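Local atomic coordinates of lysozyme (Meretrix lusoria, PDB entry 4PJ2), a protein that hydrolyses the beta-1,4 glycosidic linkages of bacterial peptidoglycan, lysing Gram-positive bacteria, and also cleaves chitin. Residues 10-14 and 86-90; 37-41 and 65-69. All blocks are in the same frame, centred on the assembly; numbering follows the deposited sequence. Where two conformers were deposited one is given.

Interaction 1. Residues 10-14 and 86-90; sequences CLSCI and CEGFA
C10 and C86 face each other where two helical segments, 10-14 and 86-90, run in broadly the same direction, their axes inclined at 43° and 10.2 Å apart at closest approach. The CA atoms of C10 and C86 are 5.4 Å apart, and those of I14 and A90, one turn further along each helix, 6.3 Å. The disulfide, one of seven in this invertebrate-type lysozyme, ties helix 8-19 to the start of helix 86-95, joining C10 SG to C86 SG at 2.1 Å with a C-S-S-C torsion of 79°, near the relaxed right angle. Both sulfurs lie anti to their own backbone N (chi1 176° at C10), which extends them into the gap between the helices. C10 SG also rests against F89 CB, while the F89 ring leads away from segment 10-14. Beyond the bridge, I14 reaches over the backbone of the second helix: its CD1 comes within 3.8 Å of A90 CA, and its CG1 lies 4.1 Å from A90 CB. Bridge and apolar packing thus occupy successive turns of one buried interface. Helix 106-112 adjoins it, with L112 touching C13 and A90 and Y108 touching I14, while M73 of helix 62-76 packs on F89.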
loop_
_atom_site.group_PDB
_atom_site.type_symbol
_atom_site.label_atom_id
_atom_site.label_comp_id
_atom_site.label_asym_id
_atom_site.label_seq_id
_atom_site.Cartn_x
_atom_site.Cartn_y
_atom_site.Cartn_z
ATOM N N CYS D 10 -5.546 22.694 -6.899
ATOM C CA CYS D 10 -5.704 21.375 -6.321
ATOM C C CYS D 10 -4.439 20.961 -5.604
ATOM O O CYS D 10 -4.491 20.488 -4.460
ATOM C CB CYS D 10 -6.021 20.360 -7.413
ATOM S SG CYS D 10 -6.120 18.637 -6.822
ATOM N N LEU D 11 -3.294 21.177 -6.243
ATOM C CA LEU D 11 -2.020 20.871 -5.615
ATOM C C LEU D 11 -1.829 21.655 -4.322
ATOM O O LEU D 11 -1.377 21.114 -3.329
ATOM C CB LEU D 11 -0.855 21.126 -6.570
ATOM C CG LEU D 11 -0.680 20.090 -7.702
ATOM C CD1 LEU D 11 0.404 20.517 -8.657
ATOM C CD2 LEU D 11 -0.337 18.710 -7.164
ATOM N N SER D 12 -2.191 22.928 -4.318
ATOM C CA SER D 12 -2.097 23.735 -3.114
ATOM C C SER D 12 -2.950 23.141 -1.989
ATOM O O SER D 12 -2.511 23.054 -0.836
ATOM C CB SER D 12 -2.523 25.174 -3.443
ATOM O OG SER D 12 -2.537 26.001 -2.284
ATOM N N CYS D 13 -4.178 22.756 -2.311
ATOM C CA CYS D 13 -5.059 22.183 -1.310
ATOM C C CYS D 13 -4.521 20.863 -0.777
ATOM O O CYS D 13 -4.580 20.615 0.434
ATOM C CB CYS D 13 -6.477 22.028 -1.869
ATOM S SG CYS D 13 -7.308 23.620 -2.153
ATOM N N ILE D 14 -3.986 20.010 -1.652
ATOM C CA ILE D 14 -3.392 18.767 -1.186
ATOM C C ILE D 14 -2.186 19.061 -0.302
ATOM O O ILE D 14 -1.999 18.428 0.732
ATOM C CB ILE D 14 -2.973 17.855 -2.362
ATOM C CG1 ILE D 14 -4.223 17.434 -3.147
ATOM C CG2 ILE D 14 -2.196 16.638 -1.837
ATOM C CD1 ILE D 14 -3.944 16.710 -4.477
ATOM N N CYS D 86 -9.671 17.515 -8.883
ATOM C CA CYS D 86 -9.060 17.362 -7.579
ATOM C C CYS D 86 -9.694 16.264 -6.735
ATOM O O CYS D 86 -8.968 15.570 -6.029
ATOM C CB CYS D 86 -9.048 18.700 -6.834
ATOM S SG CYS D 86 -7.751 18.757 -5.552
ATOM N N GLU D 87 -11.007 16.055 -6.823
ATOM C CA GLU D 87 -11.627 14.987 -6.043
ATOM C C GLU D 87 -10.900 13.677 -6.333
ATOM O O GLU D 87 -10.567 12.928 -5.417
ATOM C CB GLU D 87 -13.125 14.807 -6.326
ATOM C CG GLU D 87 -13.696 13.614 -5.525
ATOM C CD GLU D 87 -15.120 13.228 -5.874
ATOM O OE1 GLU D 87 -15.660 13.722 -6.884
ATOM O OE2 GLU D 87 -15.692 12.398 -5.127
ATOM N N GLY D 88 -10.644 13.406 -7.610
ATOM C CA GLY D 88 -9.934 12.204 -8.002
ATOM C C GLY D 88 -8.481 12.220 -7.569
ATOM O O GLY D 88 -7.991 11.273 -6.940
ATOM N N PHE D 89 -7.784 13.302 -7.891
ATOM C CA PHE D 89 -6.347 13.363 -7.645
ATOM C C PHE D 89 -6.023 13.338 -6.151
ATOM O O PHE D 89 -5.072 12.691 -5.732
ATOM C CB PHE D 89 -5.721 14.599 -8.285
ATOM C CG PHE D 89 -5.888 14.679 -9.794
ATOM C CD1 PHE D 89 -6.291 15.870 -10.387
ATOM C CD2 PHE D 89 -5.609 13.588 -10.620
ATOM C CE1 PHE D 89 -6.438 15.965 -11.767
ATOM C CE2 PHE D 89 -5.755 13.690 -12.019
ATOM C CZ PHE D 89 -6.165 14.877 -12.578
ATOM N N ALA D 90 -6.779 14.100 -5.352
ATOM C CA ALA D 90 -6.593 14.073 -3.900
ATOM C C ALA D 90 -6.771 12.663 -3.341
ATOM O O ALA D 90 -6.000 12.224 -2.475
ATOM C CB ALA D 90 -7.564 15.069 -3.219
#

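Interaction 2. Residues 37-41 and 65-69; sequences YFQIK and ASLCV
F38 and I40 both turn CG or CG1 anti to their own carbonyl carbon (chi1 -70° and -73°), and these torsions direct the phenyl ring and the CD1 methyl onto helical residues A65, S66, C68 and V69. Q39 and I40 are together opposite C35, a G1 beta bulge with Q39 at positive phi (53°), at the entry to strand 40-41, the third strand of the small antiparallel sheet of this lysozyme. The contact packs this weakly bonded edge strand and the loop leading into it on helix 62-76. V69 CG2 stands over one face of the F38 ring in a CH-pi contact, 4.2 Å from the centroid, and the two side chains cross at about a right angle. The methyl of A65 and the CB of S66 approach the same ring obliquely, A65 CB lying 3.8 Å from F38 CD1. S66 OG takes no part in this packing; its strongest partner is S62 O, one turn earlier in the helix, and it also bonds A2 N. The carbonyl oxygen of F38 accepts a hydrogen bond from NE2 of H93, a substrate-binding residue. K41, directly after I40, belongs to the substrate-binding site, and its NZ is hydrogen-bonded to S83 O, G85 O and S88 OG of the putative exported protein, the other chain of the assembly. I40 CD1 rests against the A65 carbonyl oxygen O at 3.6 Å and C68 SG, the sulfur disulfide-bonded to C48, at 4.0 Å.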
loop_
_atom_site.group_PDB
_atom_site.type_symbol
_atom_site.label_atom_id
_atom_site.label_comp_id
_atom_site.label_asym_id
_atom_site.label_seq_id
_atom_site.Cartn_x
_atom_site.Cartn_y
_atom_site.Cartn_z
ATOM N N TYR D 37 6.512 18.081 1.807
ATOM C CA TYR D 37 5.321 18.874 1.503
ATOM C C TYR D 37 4.078 18.045 1.233
ATOM O O TYR D 37 2.977 18.415 1.644
ATOM C CB TYR D 37 5.571 19.726 0.256
ATOM C CG TYR D 37 6.575 20.847 0.433
ATOM C CD1 TYR D 37 7.924 20.650 0.162
ATOM C CD2 TYR D 37 6.165 22.109 0.838
ATOM C CE1 TYR D 37 8.841 21.683 0.314
ATOM C CE2 TYR D 37 7.073 23.139 0.986
ATOM C CZ TYR D 37 8.405 22.917 0.722
ATOM O OH TYR D 37 9.307 23.941 0.864
ATOM N N PHE D 38 4.243 16.944 0.488
ATOM C CA PHE D 38 3.115 16.121 0.046
ATOM C C PHE D 38 3.069 14.774 0.762
ATOM O O PHE D 38 2.237 13.933 0.438
ATOM C CB PHE D 38 3.147 15.928 -1.480
ATOM C CG PHE D 38 2.826 17.181 -2.240
ATOM C CD1 PHE D 38 3.826 18.075 -2.592
ATOM C CD2 PHE D 38 1.511 17.493 -2.550
ATOM C CE1 PHE D 38 3.518 19.239 -3.288
ATOM C CE2 PHE D 38 1.198 18.652 -3.235
ATOM C CZ PHE D 38 2.200 19.531 -3.595
ATOM N N GLN D 39 3.951 14.567 1.742
ATOM C CA GLN D 39 3.986 13.323 2.523
ATOM C C GLN D 39 4.058 12.095 1.594
ATOM O O GLN D 39 3.207 11.201 1.624
ATOM C CB GLN D 39 2.780 13.261 3.452
ATOM C CG GLN D 39 2.877 14.265 4.596
ATOM C CD GLN D 39 3.982 13.900 5.562
ATOM O OE1 GLN D 39 3.833 12.977 6.364
ATOM N NE2 GLN D 39 5.109 14.589 5.465
ATOM N N ILE D 40 5.121 12.080 0.804
ATOM C CA ILE D 40 5.380 11.043 -0.193
ATOM C C ILE D 40 6.231 9.943 0.424
ATOM O O ILE D 40 7.226 10.227 1.102
ATOM C CB ILE D 40 6.123 11.668 -1.405
ATOM C CG1 ILE D 40 5.150 12.525 -2.211
ATOM C CG2 ILE D 40 6.754 10.595 -2.296
ATOM C CD1 ILE D 40 5.823 13.404 -3.252
ATOM N N LYS D 41 5.829 8.693 0.203
ATOM C CA LYS D 41 6.614 7.550 0.646
ATOM C C LYS D 41 7.448 7.006 -0.507
ATOM O O LYS D 41 7.267 7.386 -1.664
ATOM C CB LYS D 41 5.701 6.462 1.214
ATOM C CG LYS D 41 4.945 6.932 2.441
ATOM C CD LYS D 41 4.094 5.857 3.080
ATOM C CE LYS D 41 2.987 5.437 2.124
ATOM N NZ LYS D 41 1.942 4.617 2.771
ATOM N N ALA D 65 8.672 17.454 -5.509
ATOM C CA ALA D 65 7.589 16.692 -4.884
ATOM C C ALA D 65 6.302 16.831 -5.689
ATOM O O ALA D 65 5.610 15.846 -5.937
ATOM C CB ALA D 65 7.371 17.126 -3.436
ATOM N N SER D 66 5.982 18.047 -6.112
ATOM C CA SER D 66 4.767 18.242 -6.903
ATOM C C SER D 66 4.887 17.632 -8.304
ATOM O O SER D 66 3.895 17.161 -8.848
ATOM C CB SER D 66 4.355 19.723 -6.972
ATOM O OG SER D 66 5.312 20.541 -7.637
ATOM N N LEU D 67 6.095 17.609 -8.866
ATOM C CA LEU D 67 6.324 16.908 -10.129
ATOM C C LEU D 67 6.019 15.431 -9.935
ATOM O O LEU D 67 5.420 14.786 -10.792
ATOM C CB LEU D 67 7.772 17.067 -10.604
ATOM C CG LEU D 67 8.125 16.298 -11.884
ATOM C CD1 LEU D 67 7.249 16.732 -13.048
ATOM C CD2 LEU D 67 9.594 16.459 -12.238
ATOM N N CYS D 68 6.441 14.894 -8.801
ATOM C CA CYS D 68 6.170 13.506 -8.490
ATOM C C CYS D 68 4.662 13.259 -8.449
ATOM O O CYS D 68 4.176 12.299 -9.043
ATOM C CB CYS D 68 6.840 13.150 -7.162
ATOM S SG CYS D 68 6.636 11.419 -6.668
ATOM N N VAL D 69 3.916 14.134 -7.780
ATOM C CA VAL D 69 2.467 14.023 -7.739
ATOM C C VAL D 69 1.878 14.088 -9.151
ATOM O O VAL D 69 1.038 13.262 -9.513
ATOM C CB VAL D 69 1.834 15.116 -6.853
ATOM C CG1 VAL D 69 0.320 15.028 -6.893
ATOM C CG2 VAL D 69 2.328 14.989 -5.426
#

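Interactions 1 and 2 have centres 12 Å apart and meet through helix 8-19: L11 CD2 packs on V69 CG1 at 3.8 Å, and I14 CG2 on F38 CD2 at 3.9 Å. Along the chain the order is 10-14, 37-41, 65-69, 86-90, so the sheet-to-helix contact falls wholly between the two halves of the C10-C86 bridge. Helices 62-76 and 86-95, which supply the second segments, are consecutive. Helix 8-19 thus joins the two buried contacts into one apolar core. The side chains of I14 and F38 come near the predicted proton donor E18, and those of I14 and V69 near H93, consistent with a core that adjoins the active site.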